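Long-range contact in proteasome assembly chaperone family protein (Thermoplasma acidophilum, PDB 3GAA), which is of unknown function but belongs to the PAC2 family and so is probably related to the proteasome assembly chaperones: residues 22-34 / 86-98. Numbering follows the deposited sequence.
Sequences RNYNNPVVLCGFA and SNTVLVAMCEVPI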
loop_
_atom_site.group_PDB
_atom_site.type_symbol
_atom_site.label_atom_id
_atom_site.label_comp_id
_atom_site.label_asym_id
_atom_site.label_seq_id
_atom_site.Cartn_x
_atom_site.Cartn_y
_atom_site.Cartn_z
ATOM N N ARG A 22 29.218 -2.102 1.474
ATOM C CA ARG A 22 30.165 -2.010 2.610
ATOM C C ARG A 22 31.120 -3.200 2.678
ATOM O O ARG A 22 32.302 -3.013 2.877
ATOM C CB ARG A 22 29.378 -1.872 3.931
ATOM C CG ARG A 22 30.178 -1.494 5.181
ATOM C CD ARG A 22 29.242 -0.863 6.293
ATOM N NE ARG A 22 28.549 0.316 5.746
ATOM C CZ ARG A 22 29.161 1.461 5.420
ATOM N NH1 ARG A 22 30.465 1.627 5.634
ATOM N NH2 ARG A 22 28.462 2.454 4.891
ATOM N N ASN A 23 30.608 -4.413 2.500
ATOM C CA ASN A 23 31.473 -5.594 2.550
ATOM C C ASN A 23 31.902 -6.085 1.131
ATOM O O ASN A 23 31.976 -7.302 0.875
ATOM C CB ASN A 23 30.836 -6.709 3.425
ATOM C CG ASN A 23 29.463 -7.132 2.928
ATOM O OD1 ASN A 23 29.021 -6.676 1.881
ATOM N ND2 ASN A 23 28.781 -7.990 3.674
ATOM N N TYR A 24 32.171 -5.120 0.232
ATOM C CA TYR A 24 32.703 -5.371 -1.111
ATOM C C TYR A 24 33.640 -4.266 -1.498
ATOM O O TYR A 24 33.255 -3.094 -1.486
ATOM C CB TYR A 24 31.601 -5.431 -2.168
ATOM C CG TYR A 24 30.837 -6.703 -2.103
ATOM C CD1 TYR A 24 31.413 -7.875 -2.519
ATOM C CD2 TYR A 24 29.554 -6.751 -1.584
ATOM C CE1 TYR A 24 30.736 -9.067 -2.448
ATOM C CE2 TYR A 24 28.848 -7.950 -1.512
ATOM C CZ TYR A 24 29.463 -9.099 -1.938
ATOM O OH TYR A 24 28.840 -10.301 -1.846
ATOM N N ASN A 25 34.860 -4.638 -1.880
ATOM C CA ASN A 25 35.847 -3.675 -2.350
ATOM C C ASN A 25 35.712 -3.532 -3.826
ATOM O O ASN A 25 36.500 -4.038 -4.587
ATOM C CB ASN A 25 37.248 -4.115 -1.940
ATOM C CG ASN A 25 37.344 -4.345 -0.411
ATOM O OD1 ASN A 25 37.206 -3.385 0.359
ATOM N ND2 ASN A 25 37.505 -5.619 0.033
ATOM N N ASN A 26 34.641 -2.893 -4.230
ATOM C CA ASN A 26 34.507 -2.368 -5.598
ATOM C C ASN A 26 34.634 -3.268 -6.840
ATOM O O ASN A 26 35.273 -2.906 -7.827
ATOM C CB ASN A 26 35.413 -1.182 -5.744
ATOM C CG ASN A 26 34.630 -0.012 -6.116
ATOM O OD1 ASN A 26 33.851 0.501 -5.273
ATOM N ND2 ASN A 26 34.670 0.356 -7.419
ATOM N N PRO A 27 33.939 -4.402 -6.803
ATOM C CA PRO A 27 34.307 -5.586 -7.541
ATOM C C PRO A 27 34.072 -5.479 -9.024
ATOM O O PRO A 27 33.240 -4.681 -9.450
ATOM C CB PRO A 27 33.388 -6.643 -6.939
ATOM C CG PRO A 27 32.208 -5.886 -6.465
ATOM C CD PRO A 27 32.717 -4.600 -6.009
ATOM N N VAL A 28 34.830 -6.244 -9.800
ATOM C CA VAL A 28 34.536 -6.381 -11.229
ATOM C C VAL A 28 33.708 -7.632 -11.394
ATOM O O VAL A 28 34.112 -8.689 -10.873
ATOM C CB VAL A 28 35.778 -6.462 -12.151
ATOM C CG1 VAL A 28 36.831 -7.248 -11.564
ATOM C CG2 VAL A 28 35.376 -7.103 -13.427
ATOM N N VAL A 29 32.578 -7.524 -12.097
ATOM C CA VAL A 29 31.645 -8.637 -12.193
ATOM C C VAL A 29 31.659 -9.328 -13.547
ATOM O O VAL A 29 31.372 -8.706 -14.559
ATOM C CB VAL A 29 30.218 -8.226 -11.849
ATOM C CG1 VAL A 29 29.320 -9.445 -11.883
ATOM C CG2 VAL A 29 30.173 -7.602 -10.438
ATOM N N LEU A 30 31.956 -10.620 -13.557
ATOM C CA LEU A 30 32.006 -11.376 -14.802
ATOM C C LEU A 30 30.787 -12.270 -14.908
ATOM O O LEU A 30 30.448 -12.934 -13.948
ATOM C CB LEU A 30 33.274 -12.232 -14.824
ATOM C CG LEU A 30 34.597 -11.516 -14.491
ATOM C CD1 LEU A 30 35.686 -12.543 -14.098
ATOM C CD2 LEU A 30 35.059 -10.576 -15.626
ATOM N N CYS A 31 30.145 -12.328 -16.080
ATOM C CA CYS A 31 28.916 -13.138 -16.272
ATOM C C CYS A 31 28.969 -14.179 -17.336
ATOM O O CYS A 31 29.535 -13.921 -18.398
ATOM C CB CYS A 31 27.788 -12.241 -16.703
ATOM S SG CYS A 31 27.666 -10.923 -15.610
ATOM N N GLY A 32 28.290 -15.300 -17.087
ATOM C CA GLY A 32 28.149 -16.374 -18.049
ATOM C C GLY A 32 26.743 -16.956 -18.013
ATOM O O GLY A 32 26.267 -17.447 -16.993
ATOM N N PHE A 33 26.086 -16.923 -19.157
ATOM C CA PHE A 33 24.756 -17.502 -19.287
ATOM C C PHE A 33 24.748 -18.603 -20.307
ATOM O O PHE A 33 25.690 -18.822 -21.034
ATOM C CB PHE A 33 23.741 -16.417 -19.610
ATOM C CG PHE A 33 23.838 -15.265 -18.684
ATOM C CD1 PHE A 33 23.210 -15.303 -17.447
ATOM C CD2 PHE A 33 24.671 -14.171 -19.000
ATOM C CE1 PHE A 33 23.355 -14.264 -16.566
ATOM C CE2 PHE A 33 24.847 -13.110 -18.131
ATOM C CZ PHE A 33 24.184 -13.143 -16.899
ATOM N N ALA A 34 23.655 -19.315 -20.316
ATOM C CA ALA A 34 23.533 -20.516 -21.047
ATOM C C ALA A 34 22.951 -20.127 -22.388
ATOM O O ALA A 34 21.794 -20.412 -22.634
ATOM C CB ALA A 34 22.598 -21.473 -20.275
ATOM N N SER A 86 38.897 -11.318 -1.541
ATOM C CA SER A 86 38.938 -9.893 -1.266
ATOM C C SER A 86 37.657 -9.231 -1.634
ATOM O O SER A 86 37.527 -8.044 -1.450
ATOM C CB SER A 86 40.017 -9.304 -2.110
ATOM O OG SER A 86 40.812 -10.390 -2.552
ATOM N N ASN A 87 36.712 -9.970 -2.182
ATOM C CA ASN A 87 35.485 -9.373 -2.687
ATOM C C ASN A 87 35.758 -8.226 -3.686
ATOM O O ASN A 87 35.141 -7.179 -3.658
ATOM C CB ASN A 87 34.582 -8.994 -1.522
ATOM C CG ASN A 87 34.149 -10.211 -0.707
ATOM O OD1 ASN A 87 33.035 -10.696 -0.844
ATOM N ND2 ASN A 87 35.055 -10.736 0.120
ATOM N N THR A 88 36.703 -8.501 -4.584
ATOM C CA THR A 88 37.047 -7.662 -5.724
ATOM C C THR A 88 36.657 -8.243 -7.085
ATOM O O THR A 88 36.755 -7.555 -8.084
ATOM C CB THR A 88 38.557 -7.431 -5.780
ATOM O OG1 THR A 88 39.209 -8.624 -5.339
ATOM C CG2 THR A 88 38.969 -6.272 -4.888
ATOM N N VAL A 89 36.218 -9.492 -7.151
ATOM C CA VAL A 89 35.751 -10.054 -8.416
ATOM C C VAL A 89 34.531 -10.891 -8.079
ATOM O O VAL A 89 34.587 -11.769 -7.211
ATOM C CB VAL A 89 36.809 -10.994 -9.083
ATOM C CG1 VAL A 89 36.257 -11.588 -10.373
ATOM C CG2 VAL A 89 38.151 -10.299 -9.317
ATOM N N LEU A 90 33.430 -10.616 -8.750
ATOM C CA LEU A 90 32.305 -11.465 -8.604
ATOM C C LEU A 90 32.124 -12.229 -9.905
ATOM O O LEU A 90 32.549 -11.780 -10.991
ATOM C CB LEU A 90 31.055 -10.648 -8.290
ATOM C CG LEU A 90 31.046 -9.739 -7.050
ATOM C CD1 LEU A 90 29.689 -9.143 -6.921
ATOM C CD2 LEU A 90 31.369 -10.449 -5.786
ATOM N N VAL A 91 31.495 -13.388 -9.799
ATOM C CA VAL A 91 31.023 -14.090 -10.986
ATOM C C VAL A 91 29.538 -14.422 -10.841
ATOM O O VAL A 91 29.093 -14.901 -9.815
ATOM C CB VAL A 91 31.789 -15.389 -11.287
ATOM C CG1 VAL A 91 30.999 -16.182 -12.357
ATOM C CG2 VAL A 91 33.320 -15.081 -11.648
ATOM N N ALA A 92 28.778 -14.108 -11.878
ATOM C CA ALA A 92 27.383 -14.387 -11.907
ATOM C C ALA A 92 27.263 -15.404 -13.002
ATOM O O ALA A 92 27.751 -15.164 -14.104
ATOM C CB ALA A 92 26.626 -13.126 -12.234
ATOM N N MET A 93 26.680 -16.556 -12.697
ATOM C CA MET A 93 26.451 -17.573 -13.729
ATOM C C MET A 93 25.125 -18.199 -13.633
ATOM O O MET A 93 24.621 -18.451 -12.542
ATOM C CB MET A 93 27.454 -18.720 -13.709
ATOM C CG MET A 93 27.488 -19.615 -12.464
ATOM S SD MET A 93 28.892 -20.732 -12.779
ATOM C CE MET A 93 29.363 -21.532 -11.251
ATOM N N CYS A 94 24.594 -18.504 -14.807
ATOM C CA CYS A 94 23.369 -19.239 -14.909
ATOM C C CYS A 94 23.479 -20.418 -15.870
ATOM O O CYS A 94 23.764 -20.244 -17.037
ATOM C CB CYS A 94 22.278 -18.293 -15.341
ATOM S SG CYS A 94 20.658 -19.102 -15.132
ATOM N N GLU A 95 23.248 -21.613 -15.363
ATOM C CA GLU A 95 23.537 -22.834 -16.096
ATOM C C GLU A 95 22.438 -23.338 -17.026
ATOM O O GLU A 95 22.613 -24.380 -17.647
ATOM C CB GLU A 95 23.829 -23.937 -15.103
ATOM C CG GLU A 95 25.001 -23.621 -14.193
ATOM C CD GLU A 95 25.542 -24.837 -13.399
ATOM O OE1 GLU A 95 24.835 -25.275 -12.463
ATOM O OE2 GLU A 95 26.695 -25.316 -13.656
ATOM N N VAL A 96 21.298 -22.651 -17.079
ATOM C CA VAL A 96 20.150 -23.106 -17.829
ATOM C C VAL A 96 19.572 -21.901 -18.544
ATOM O O VAL A 96 19.617 -20.803 -18.043
ATOM C CB VAL A 96 19.074 -23.834 -16.937
ATOM C CG1 VAL A 96 19.723 -24.942 -16.134
ATOM C CG2 VAL A 96 18.322 -22.897 -16.024
ATOM N N PRO A 97 19.044 -22.083 -19.741
ATOM C CA PRO A 97 18.798 -20.862 -20.473
ATOM C C PRO A 97 17.547 -20.117 -20.018
ATOM O O PRO A 97 16.539 -20.723 -19.644
ATOM C CB PRO A 97 18.686 -21.350 -21.910
ATOM C CG PRO A 97 18.269 -22.821 -21.793
ATOM C CD PRO A 97 18.805 -23.304 -20.536
ATOM N N ILE A 98 17.632 -18.804 -20.074
ATOM C CA ILE A 98 16.545 -17.917 -19.749
ATOM C C ILE A 98 15.783 -17.548 -21.020
ATOM O O ILE A 98 16.324 -17.030 -21.996
ATOM C CB ILE A 98 17.079 -16.655 -19.140
ATOM C CG1 ILE A 98 17.705 -16.984 -17.792
ATOM C CG2 ILE A 98 15.972 -15.639 -19.020
ATOM C CD1 ILE A 98 18.968 -16.147 -17.527
#
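Leu90 gathers three side chains, Tyr24 and Pro27 from the loop leading into strand 28-32 and Val29 from the strand: CD2 lies 3.7 Å from Tyr24 CE1, CG sits 3.9 Å from Pro27 CB, and CB meets Val29 CG2 at 3.8 Å. CG stands anti to the carbonyl carbon (chi1 -58°), beside Pro27, and from this branch point CD1 runs to Val29 and CD2 to the tyrosine ring; the forked leucine thus serves both. Cut back to an alanine, this position would probably lose its contacts to Tyr24 and Pro27 and open a gap next to Trp113. On the other face of the sheet, Leu30 reaches obliquely across to Val89, CD1 to CG1 3.9 Å, while the beta-branched Val28 and Val89 lie side by side, suiting extended backbone.

Between these two layers of side chains, strands 28-32 and 89-94 run parallel and share a ladder of six backbone hydrogen bonds, from Val28 N to Thr88 O (2.9 Å) through Cys94 N to Gly32 O. Ahead of the ladder, Asn25 ND2 donates to Ser86 O (2.8 Å, N-H...O 163°), with the acceptor in its amide plane, tying the approaching loops together.

Strand 28-32 also bonds to strand 121-130, and 89-94 to 79-83, making the pair inner strands of a mixed sheet. Helix 103-117 covers Val29 and Leu90, and helix 39-51 packs on Val91 and Met93 from the opposite face, an alpha/beta layering.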